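PDB 7ABB: SalCYP truncation from Salinispora tropica, which belongs to the cytochrome P450 family and binds heme c within a mainly helical fold. Local coordinates for residues A[34-37]-A[43-46]; A[112-117]-A[139-144]; A[289-292]-A[297-300]. All coordinates share one frame; numbering follows the deposited sequence.

Contact 1 (A[34-37]-A[43-46])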
ATOM      1  N   ALA A  34     -19.021  11.912   9.905  1.00 21.00           N
ATOM      2  CA  ALA A  34     -19.114  10.468   9.778  1.00 20.74           C
ATOM      3  C   ALA A  34     -20.482  10.058   9.263  1.00 22.50           C
ATOM      4  O   ALA A  34     -21.447  10.833   9.299  1.00 22.34           O
ATOM      5  CB  ALA A  34     -18.845   9.778  11.114  1.00 21.81           C
ATOM      6  N   PHE A  35     -20.550   8.825   8.753  1.00 20.17           N
ATOM      7  CA  PHE A  35     -21.820   8.149   8.560  1.00 24.00           C
ATOM      8  C   PHE A  35     -21.746   6.777   9.201  1.00 24.61           C
ATOM      9  O   PHE A  35     -20.665   6.261   9.492  1.00 21.09           O
ATOM     10  CB  PHE A  35     -22.238   8.063   7.078  1.00 24.85           C
ATOM     11  CG  PHE A  35     -21.374   7.181   6.203  1.00 22.84           C
ATOM     12  CD1 PHE A  35     -21.659   5.830   6.059  1.00 23.13           C
ATOM     13  CD2 PHE A  35     -20.357   7.729   5.446  1.00 21.33           C
ATOM     14  CE1 PHE A  35     -20.900   5.030   5.217  1.00 24.19           C
ATOM     15  CE2 PHE A  35     -19.587   6.937   4.595  1.00 22.45           C
ATOM     16  CZ  PHE A  35     -19.871   5.584   4.474  1.00 22.45           C
ATOM     17  N   HIS A  36     -22.920   6.222   9.469  1.00 24.09           N
ATOM     18  CA  HIS A  36     -23.061   4.954  10.170  1.00 24.03           C
ATOM     19  C   HIS A  36     -23.656   3.916   9.231  1.00 27.05           C
ATOM     20  O   HIS A  36     -24.647   4.187   8.531  1.00 27.31           O
ATOM     21  CB  HIS A  36     -23.942   5.087  11.412  1.00 27.15           C
ATOM     22  CG  HIS A  36     -23.981   3.846  12.242  1.00 26.81           C
ATOM     23  ND1 HIS A  36     -25.029   2.948  12.208  1.00 30.91           N
ATOM     24  CD2 HIS A  36     -23.062   3.319  13.089  1.00 27.91           C
ATOM     25  CE1 HIS A  36     -24.768   1.944  13.032  1.00 35.29           C
ATOM     26  NE2 HIS A  36     -23.581   2.145  13.574  1.00 31.82           N
ATOM     27  N   SER A  37     -23.059   2.735   9.218  1.00 24.25           N
ATOM     28  CA  SER A  37     -23.563   1.617   8.441  1.00 26.74           C
ATOM     29  C   SER A  37     -24.228   0.600   9.352  1.00 25.86           C
ATOM     30  O   SER A  37     -23.651   0.187  10.368  1.00 27.07           O
ATOM     31  CB  SER A  37     -22.450   0.928   7.665  1.00 25.24           C
ATOM     32  OG  SER A  37     -23.002  -0.175   6.947  1.00 26.99           O
ATOM     33  N   PHE A  43     -21.077  -0.438  11.844  1.00 24.17           N
ATOM     34  CA  PHE A  43     -19.803   0.260  11.985  1.00 21.89           C
ATOM     35  C   PHE A  43     -19.970   1.719  11.593  1.00 23.28           C
ATOM     36  O   PHE A  43     -20.857   2.078  10.811  1.00 24.92           O
ATOM     37  CB  PHE A  43     -18.690  -0.394  11.149  1.00 22.55           C
ATOM     38  CG  PHE A  43     -18.999  -0.505   9.671  1.00 23.38           C
ATOM     39  CD1 PHE A  43     -19.665  -1.614   9.167  1.00 26.98           C
ATOM     40  CD2 PHE A  43     -18.584   0.481   8.778  1.00 21.47           C
ATOM     41  CE1 PHE A  43     -19.930  -1.727   7.806  1.00 29.58           C
ATOM     42  CE2 PHE A  43     -18.856   0.375   7.423  1.00 22.62           C
ATOM     43  CZ  PHE A  43     -19.524  -0.730   6.940  1.00 24.47           C
ATOM     44  N   TRP A  44     -19.104   2.554  12.149  1.00 20.30           N
ATOM     45  CA  TRP A  44     -18.997   3.949  11.762  1.00 19.13           C
ATOM     46  C   TRP A  44     -17.911   4.132  10.710  1.00 20.14           C
ATOM     47  O   TRP A  44     -16.900   3.416  10.702  1.00 21.42           O
ATOM     48  CB  TRP A  44     -18.684   4.822  12.976  1.00 20.49           C
ATOM     49  CG  TRP A  44     -19.877   5.092  13.852  1.00 21.69           C
ATOM     50  CD1 TRP A  44     -20.250   4.421  14.987  1.00 24.86           C
ATOM     51  CD2 TRP A  44     -20.869   6.129  13.665  1.00 22.55           C
ATOM     52  NE1 TRP A  44     -21.399   4.971  15.510  1.00 24.88           N
ATOM     53  CE2 TRP A  44     -21.790   6.019  14.728  1.00 26.29           C
ATOM     54  CE3 TRP A  44     -21.053   7.138  12.716  1.00 22.52           C
ATOM     55  CZ2 TRP A  44     -22.882   6.873  14.861  1.00 24.46           C
ATOM     56  CZ3 TRP A  44     -22.137   7.980  12.848  1.00 23.53           C
ATOM     57  CH2 TRP A  44     -23.038   7.842  13.906  1.00 26.35           C
ATOM     58  N   VAL A  45     -18.127   5.102   9.825  1.00 17.70           N
ATOM     59  CA  VAL A  45     -17.157   5.504   8.813  1.00 16.75           C
ATOM     60  C   VAL A  45     -16.860   6.985   8.997  1.00 19.69           C
ATOM     61  O   VAL A  45     -17.730   7.835   8.740  1.00 19.54           O
ATOM     62  CB  VAL A  45     -17.666   5.226   7.390  1.00 17.41           C
ATOM     63  CG1 VAL A  45     -16.604   5.610   6.368  1.00 20.33           C
ATOM     64  CG2 VAL A  45     -18.067   3.765   7.235  1.00 19.34           C
ATOM     65  N   LEU A  46     -15.648   7.310   9.436  1.00 19.24           N
ATOM     66  CA  LEU A  46     -15.239   8.706   9.506  1.00 18.09           C
ATOM     67  C   LEU A  46     -15.007   9.248   8.103  1.00 18.65           C
ATOM     68  O   LEU A  46     -14.574   8.528   7.202  1.00 18.74           O
ATOM     69  CB  LEU A  46     -13.980   8.875  10.346  1.00 18.91           C
ATOM     70  CG  LEU A  46     -14.111   8.389  11.788  1.00 19.37           C
ATOM     71  CD1 LEU A  46     -12.923   8.861  12.593  1.00 23.16           C
ATOM     72  CD2 LEU A  46     -15.375   8.863  12.508  1.00 19.07           C
TER
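F35 with V45 and S37 with F43 are the two hydrogen-bonded pairs of an antiparallel beta hairpin; A34 with L46 and H36 with W44 are its non-hydrogen-bonded pairs. Each bonded pair is joined twice through the backbone. V45 N lies 2.8 Å from F35 O and S37 N equally 2.8 Å from F43 O, while the return bonds from F35 N to V45 O and from F43 N to S37 O are slightly longer. Aromatic contacts follow on both faces. On one, CB of V45 sits over the F35 ring, 3.8 Å from its centroid, and CB of S37 over the F43 ring at 3.6 Å. Both rings have CG between the backbone N and carbonyl carbon (chi1 67° in F35, 57° in F43), which swings them over the partner strand. On the other face, H36 CB stands 3.6 Å from the centroid of the W44 six-membered ring, nearly on its normal. The imidazole turns its edge to the face of the W44 five-membered ring, planes 61° apart, with H36 CD2 3.4 Å from W44 NE1. H36 ND1 bonds S10 OG, while S37 OG bonds both F13 O and R39 N of the hairpin's own turn. Helix 19-29 covers F35 and V45, L46 reaches helix 49-56, and strand 302-304 runs parallel to 43-46 on the side away from 34-37.

Contact 2 (A[112-117]-A[139-144])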
ATOM      1  N   ARG A 112      16.044   0.201 -10.108  1.00 16.18           N
ATOM      2  CA  ARG A 112      16.086   0.798 -11.439  1.00 14.88           C
ATOM      3  C   ARG A 112      16.468  -0.223 -12.499  1.00 18.27           C
ATOM      4  O   ARG A 112      15.864  -0.273 -13.580  1.00 17.50           O
ATOM      5  CB  ARG A 112      17.061   1.972 -11.432  1.00 17.41           C
ATOM      6  CG  ARG A 112      16.987   2.805 -12.715  1.00 17.76           C
ATOM      7  CD  ARG A 112      17.919   4.002 -12.726  1.00 19.88           C
ATOM      8  NE  ARG A 112      17.594   4.892 -11.634  1.00 21.75           N
ATOM      9  CZ  ARG A 112      16.515   5.669 -11.554  1.00 27.25           C
ATOM     10  NH1 ARG A 112      15.610   5.726 -12.533  1.00 22.72           N
ATOM     11  NH2 ARG A 112      16.338   6.406 -10.465  1.00 27.01           N
ATOM     12  N   ALA A 113      17.491  -1.040 -12.217  1.00 18.19           N
ATOM     13  CA  ALA A 113      17.915  -2.042 -13.191  1.00 17.83           C
ATOM     14  C   ALA A 113      16.821  -3.074 -13.424  1.00 17.42           C
ATOM     15  O   ALA A 113      16.649  -3.568 -14.549  1.00 18.42           O
ATOM     16  CB  ALA A 113      19.198  -2.718 -12.726  1.00 18.52           C
ATOM     17  N   ASN A 114      16.090  -3.409 -12.357  1.00 18.33           N
ATOM     18  CA  ASN A 114      14.928  -4.291 -12.436  1.00 17.39           C
ATOM     19  C   ASN A 114      13.857  -3.704 -13.365  1.00 17.10           C
ATOM     20  O   ASN A 114      13.451  -4.350 -14.342  1.00 17.78           O
ATOM     21  CB  ASN A 114      14.436  -4.509 -11.001  1.00 16.94           C
ATOM     22  CG  ASN A 114      13.158  -5.308 -10.867  1.00 17.47           C
ATOM     23  OD1 ASN A 114      12.637  -5.913 -11.795  1.00 21.98           O
ATOM     24  ND2 ASN A 114      12.634  -5.300  -9.649  1.00 18.49           N
ATOM     25  N   ALA A 115      13.439  -2.460 -13.118  1.00 17.45           N
ATOM     26  CA  ALA A 115      12.458  -1.831 -13.989  1.00 15.86           C
ATOM     27  C   ALA A 115      12.932  -1.826 -15.432  1.00 17.45           C
ATOM     28  O   ALA A 115      12.184  -2.177 -16.353  1.00 17.10           O
ATOM     29  CB  ALA A 115      12.203  -0.405 -13.555  1.00 16.15           C
ATOM     30  N   ARG A 116      14.184  -1.423 -15.650  1.00 16.44           N
ATOM     31  CA  ARG A 116      14.683  -1.265 -17.018  1.00 18.39           C
ATOM     32  C   ARG A 116      14.718  -2.602 -17.742  1.00 19.68           C
ATOM     33  O   ARG A 116      14.349  -2.708 -18.925  1.00 20.55           O
ATOM     34  CB  ARG A 116      16.065  -0.614 -16.989  1.00 18.50           C
ATOM     35  CG  ARG A 116      16.636  -0.288 -18.349  1.00 21.36           C
ATOM     36  CD  ARG A 116      18.027   0.321 -18.263  1.00 25.71           C
ATOM     37  NE  ARG A 116      18.067   1.638 -17.617  1.00 30.96           N
ATOM     38  CZ  ARG A 116      18.667   1.915 -16.457  1.00 43.02           C
ATOM     39  NH1 ARG A 116      19.290   0.974 -15.743  1.00 68.16           N
ATOM     40  NH2 ARG A 116      18.652   3.153 -15.994  1.00 30.59           N
ATOM     41  N   ARG A 117      15.212  -3.633 -17.059  1.00 19.03           N
ATOM     42  CA  ARG A 117      15.259  -4.966 -17.632  1.00 19.48           C
ATOM     43  C   ARG A 117      13.876  -5.429 -18.045  1.00 19.64           C
ATOM     44  O   ARG A 117      13.678  -5.955 -19.148  1.00 21.23           O
ATOM     45  CB  ARG A 117      15.859  -5.927 -16.594  1.00 20.19           C
ATOM     46  CG  ARG A 117      15.906  -7.394 -17.007  1.00 24.37           C
ATOM     47  CD  ARG A 117      15.634  -8.355 -15.839  1.00 25.75           C
ATOM     48  NE  ARG A 117      16.323  -7.929 -14.620  1.00 21.55           N
ATOM     49  CZ  ARG A 117      15.805  -8.021 -13.393  1.00 21.27           C
ATOM     50  NH1 ARG A 117      14.611  -8.563 -13.210  1.00 23.31           N
ATOM     51  NH2 ARG A 117      16.462  -7.556 -12.333  1.00 21.88           N
ATOM     52  N   VAL A 139       7.570  -5.347  -8.342  1.00 15.57           N
ATOM     53  CA  VAL A 139       7.413  -4.988  -6.942  1.00 15.90           C
ATOM     54  C   VAL A 139       7.810  -6.147  -6.039  1.00 17.05           C
ATOM     55  O   VAL A 139       8.455  -5.945  -5.000  1.00 17.32           O
ATOM     56  CB  VAL A 139       5.969  -4.521  -6.679  1.00 16.20           C
ATOM     57  CG1 VAL A 139       5.710  -4.360  -5.181  1.00 15.83           C
ATOM     58  CG2 VAL A 139       5.722  -3.198  -7.387  1.00 16.65           C
ATOM     59  N   LEU A 140       7.399  -7.369  -6.382  1.00 16.30           N
ATOM     60  CA  LEU A 140       7.754  -8.508  -5.542  1.00 16.58           C
ATOM     61  C   LEU A 140       9.259  -8.738  -5.531  1.00 18.28           C
ATOM     62  O   LEU A 140       9.829  -9.039  -4.480  1.00 17.55           O
ATOM     63  CB  LEU A 140       7.013  -9.750  -6.010  1.00 20.01           C
ATOM     64  CG  LEU A 140       7.322 -11.040  -5.250  1.00 22.31           C
ATOM     65  CD1 LEU A 140       7.063 -10.909  -3.756  1.00 22.99           C
ATOM     66  CD2 LEU A 140       6.508 -12.178  -5.864  1.00 26.41           C
ATOM     67  N   GLU A 141       9.923  -8.617  -6.683  1.00 17.76           N
ATOM     68  CA  GLU A 141      11.384  -8.722  -6.700  1.00 17.68           C
ATOM     69  C   GLU A 141      11.999  -7.705  -5.737  1.00 17.88           C
ATOM     70  O   GLU A 141      12.889  -8.040  -4.939  1.00 19.00           O
ATOM     71  CB  GLU A 141      11.925  -8.510  -8.118  1.00 18.47           C
ATOM     72  CG  GLU A 141      13.455  -8.484  -8.188  1.00 19.46           C
ATOM     73  CD  GLU A 141      14.024  -8.428  -9.592  1.00 22.52           C
ATOM     74  OE1 GLU A 141      13.344  -8.870 -10.557  1.00 23.69           O
ATOM     75  OE2 GLU A 141      15.148  -7.906  -9.718  1.00 25.22           O
ATOM     76  N   ASN A 142      11.536  -6.458  -5.804  1.00 17.51           N
ATOM     77  CA  ASN A 142      12.052  -5.418  -4.926  1.00 16.41           C
ATOM     78  C   ASN A 142      11.793  -5.758  -3.460  1.00 17.54           C
ATOM     79  O   ASN A 142      12.647  -5.518  -2.602  1.00 17.47           O
ATOM     80  CB  ASN A 142      11.394  -4.067  -5.252  1.00 16.63           C
ATOM     81  CG  ASN A 142      11.699  -3.587  -6.640  1.00 18.28           C
ATOM     82  OD1 ASN A 142      12.775  -3.829  -7.188  1.00 20.11           O
ATOM     83  ND2 ASN A 142      10.734  -2.869  -7.222  1.00 18.27           N
ATOM     84  N   LEU A 143      10.597  -6.271  -3.145  1.00 17.43           N
ATOM     85  CA  LEU A 143      10.278  -6.652  -1.763  1.00 16.59           C
ATOM     86  C   LEU A 143      11.234  -7.733  -1.273  1.00 17.53           C
ATOM     87  O   LEU A 143      11.782  -7.648  -0.165  1.00 18.91           O
ATOM     88  CB  LEU A 143       8.844  -7.167  -1.670  1.00 18.72           C
ATOM     89  CG  LEU A 143       8.345  -7.569  -0.276  1.00 17.03           C
ATOM     90  CD1 LEU A 143       8.352  -6.400   0.664  1.00 19.08           C
ATOM     91  CD2 LEU A 143       6.964  -8.186  -0.354  1.00 19.78           C
ATOM     92  N   MET A 144      11.441  -8.764  -2.101  1.00 17.37           N
ATOM     93  CA  MET A 144      12.338  -9.857  -1.752  1.00 18.83           C
ATOM     94  C   MET A 144      13.739  -9.342  -1.484  1.00 19.75           C
ATOM     95  O   MET A 144      14.407  -9.804  -0.549  1.00 20.49           O
ATOM     96  CB  MET A 144      12.332 -10.887  -2.874  1.00 19.95           C
ATOM     97  CG  MET A 144      11.010 -11.626  -2.990  1.00 20.57           C
ATOM     98  SD  MET A 144      10.892 -12.608  -4.490  1.00 22.39           S
ATOM     99  CE  MET A 144      11.910 -13.982  -4.002  1.00 26.96           C
TER
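N114 and E141 make the closest backbone approach, CA to CA 8.1 Å, between two short helical segments that run nearly antiparallel, at 156°, with axes 10.3 Å apart. At that spacing the helices meet through polar side chains. E141 extends from its helix with CG anti to the backbone N (chi1 175°), and its carboxylate meets the R117 guanidinium end-on. R117 NH1 lies 3.0 Å from E141 OE1 and R117 NH2 lies 2.9 Å from E141 OE2; both bonds are almost straight and use the syn lone pairs, and the two flat groups are nearly coplanar. R117 bends back along its own helix to achieve this, bringing one guanidinium face over N114 CA. The N114 amide instead stacks on the carboxylate, planes 10° apart, with N114 CG 3.5 Å from E141 CD. This sets two acceptors close together, N114 OD1 and E141 OE1, 3.3 Å apart and not bonded. R118 reconciles them, giving NE to N114 OD1 and NH2 to E141 OE1. N114 ND2 reaches N142 OD1 at 2.9 Å; the acceptor lies near the plane of the donor amide, but the donor stands well above the N142 carbonyl plane and not on a lone pair. The same ND2 also bonds Y138 O, while N142 ND2 turns to Q351 of helix 345-362. L143, next along the helix, touches heme c. With R117 and R118 both binding its carboxylate, E141 is probably held ionised. The paired bonds and the stack fix the rotation of that group, so between segments 112-117 and 139-144 the join is polar and directional.

Contact 3 (A[289-292]-A[297-300])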
ATOM      1  N   THR A 289     -12.853   2.815  22.119  1.00 22.11           N
ATOM      2  CA  THR A 289     -12.767   2.410  23.514  1.00 22.72           C
ATOM      3  C   THR A 289     -13.672   3.218  24.436  1.00 23.33           C
ATOM      4  O   THR A 289     -13.823   2.858  25.609  1.00 26.57           O
ATOM      5  CB  THR A 289     -11.345   2.563  24.071  1.00 26.21           C
ATOM      6  OG1 THR A 289     -10.988   3.947  24.015  1.00 26.52           O
ATOM      7  CG2 THR A 289     -10.340   1.744  23.244  1.00 28.42           C
ATOM      8  N   ARG A 290     -14.257   4.307  23.933  1.00 22.34           N
ATOM      9  CA  ARG A 290     -14.964   5.208  24.828  1.00 23.42           C
ATOM     10  C   ARG A 290     -16.075   5.932  24.089  1.00 22.46           C
ATOM     11  O   ARG A 290     -16.067   6.072  22.864  1.00 22.78           O
ATOM     12  CB  ARG A 290     -14.018   6.226  25.478  1.00 29.72           C
ATOM     13  CG  ARG A 290     -13.211   7.049  24.495  1.00 26.89           C
ATOM     14  CD  ARG A 290     -12.456   8.181  25.210  1.00 31.90           C
ATOM     15  NE  ARG A 290     -11.885   9.100  24.225  1.00 33.23           N
ATOM     16  CZ  ARG A 290     -12.534  10.135  23.687  1.00 49.01           C
ATOM     17  NH1 ARG A 290     -13.785  10.406  24.042  1.00 61.89           N
ATOM     18  NH2 ARG A 290     -11.931  10.911  22.792  1.00 46.03           N
ATOM     19  N   GLU A 291     -17.026   6.392  24.894  1.00 24.84           N
ATOM     20  CA  GLU A 291     -18.135   7.195  24.394  1.00 26.87           C
ATOM     21  C   GLU A 291     -17.620   8.461  23.732  1.00 27.69           C
ATOM     22  O   GLU A 291     -16.717   9.129  24.240  1.00 30.12           O
ATOM     23  CB  GLU A 291     -19.051   7.549  25.555  1.00 29.47           C
ATOM     24  CG  GLU A 291     -20.205   8.483  25.185  1.00 32.23           C
ATOM     25  CD  GLU A 291     -21.265   7.810  24.343  1.00 42.46           C
ATOM     26  OE1 GLU A 291     -21.183   6.588  24.116  1.00 33.12           O
ATOM     27  OE2 GLU A 291     -22.205   8.510  23.908  1.00 48.32           O
ATOM     28  N   GLY A 292     -18.244   8.814  22.611  1.00 25.84           N
ATOM     29  CA  GLY A 292     -17.922  10.030  21.908  1.00 33.80           C
ATOM     30  C   GLY A 292     -16.675   9.961  21.072  1.00 28.44           C
ATOM     31  O   GLY A 292     -16.163  11.008  20.667  1.00 27.49           O
ATOM     32  N   ALA A 297     -18.981   7.937  17.843  1.00 24.91           N
ATOM     33  CA  ALA A 297     -19.009   6.515  18.146  1.00 22.93           C
ATOM     34  C   ALA A 297     -19.146   6.277  19.641  1.00 25.46           C
ATOM     35  O   ALA A 297     -18.989   7.185  20.461  1.00 28.63           O
ATOM     36  CB  ALA A 297     -17.750   5.806  17.610  1.00 23.42           C
ATOM     37  N   SER A 298     -19.527   5.048  19.969  1.00 22.91           N
ATOM     38  CA  SER A 298     -19.682   4.592  21.345  1.00 24.13           C
ATOM     39  C   SER A 298     -18.703   3.460  21.616  1.00 22.44           C
ATOM     40  O   SER A 298     -18.153   2.825  20.702  1.00 25.13           O
ATOM     41  CB  SER A 298     -21.101   4.112  21.628  1.00 28.55           C
ATOM     42  OG  SER A 298     -22.042   5.182  21.485  1.00 30.51           O
ATOM     43  N   GLN A 299     -18.488   3.204  22.893  1.00 25.39           N
ATOM     44  CA  GLN A 299     -17.612   2.108  23.270  1.00 25.07           C
ATOM     45  C   GLN A 299     -18.067   0.823  22.591  1.00 25.97           C
ATOM     46  O   GLN A 299     -19.249   0.459  22.652  1.00 24.53           O
ATOM     47  CB  GLN A 299     -17.610   1.947  24.782  1.00 26.86           C
ATOM     48  CG  GLN A 299     -16.781   0.766  25.261  1.00 25.59           C
ATOM     49  CD  GLN A 299     -17.538  -0.545  25.213  1.00 25.29           C
ATOM     50  OE1 GLN A 299     -18.665  -0.671  25.715  1.00 26.07           O
ATOM     51  NE2 GLN A 299     -16.897  -1.554  24.623  1.00 28.46           N
ATOM     52  N   GLY A 300     -17.117   0.150  21.940  1.00 26.85           N
ATOM     53  CA  GLY A 300     -17.341  -1.133  21.297  1.00 24.96           C
ATOM     54  C   GLY A 300     -17.624  -1.056  19.815  1.00 24.23           C
ATOM     55  O   GLY A 300     -17.667  -2.105  19.162  1.00 28.05           O
TER
HETATM   56  O   HOH W   1     -20.147   4.250  25.032  1.00 25.02           O
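The loop connecting strands 285-288 and 302-304, neighbouring antiparallel strands of the main sheet, folds back on itself where E291 and G292 approach A297 and S298. The two sides come near enough for pairing, with the CA atoms of E291 and S298 4.3 Å apart, yet the only direct backbone bond across them is weak. It runs from G292 N to A297 O, 2.8 Å long but bent to 129° at the hydrogen. G292 has a positive phi of 78°, a conformation that favours glycine and lets the chain turn at this point. The side chain of E291 also reaches across. It leaves the backbone with CG anti to N and then bends at chi2 (71°), bringing OE1 back to 3.1 Å from S298 OG. A water adds a further link, donating to E291 OE1 at 2.7 Å and accepting from Q299 N at 2.9 Å. It thus bridges the E291 carboxylate to the backbone of Q299. Farther along, Q299 CG rests 3.6 Å from T289 O. The loop is fastened to residues D60 and T61, just before edge strand 62-63, by T289 OG1 to D60 O and R290 NE to T61 OG1. The arrangement is that of an irregular hairpin connection between adjacent antiparallel strands, here 285-288 and 302-304 of the P450 beta sheet.

From the N terminus the contacts come in series, and none encloses or crosses another. Contact 1 closes the five-residue turn of the first hairpin. Contact 2 follows and closes a longer excursion of 21 residues, bringing two helices together on the other side of the chain's centre, about 39 Å from contact 1 centre to centre. Contact 3 comes last, closing four residues within a surface loop. It returns to the neighbourhood of contact 1: the centres are about 13 Å apart, and W44 CD1 packs 3.9 Å from A297 CB. Strand 302-304, entered just after contact 3, lies beside strand 43-46, so contacts 1 and 3 belong to one sheet region and contact 2 to the helical body.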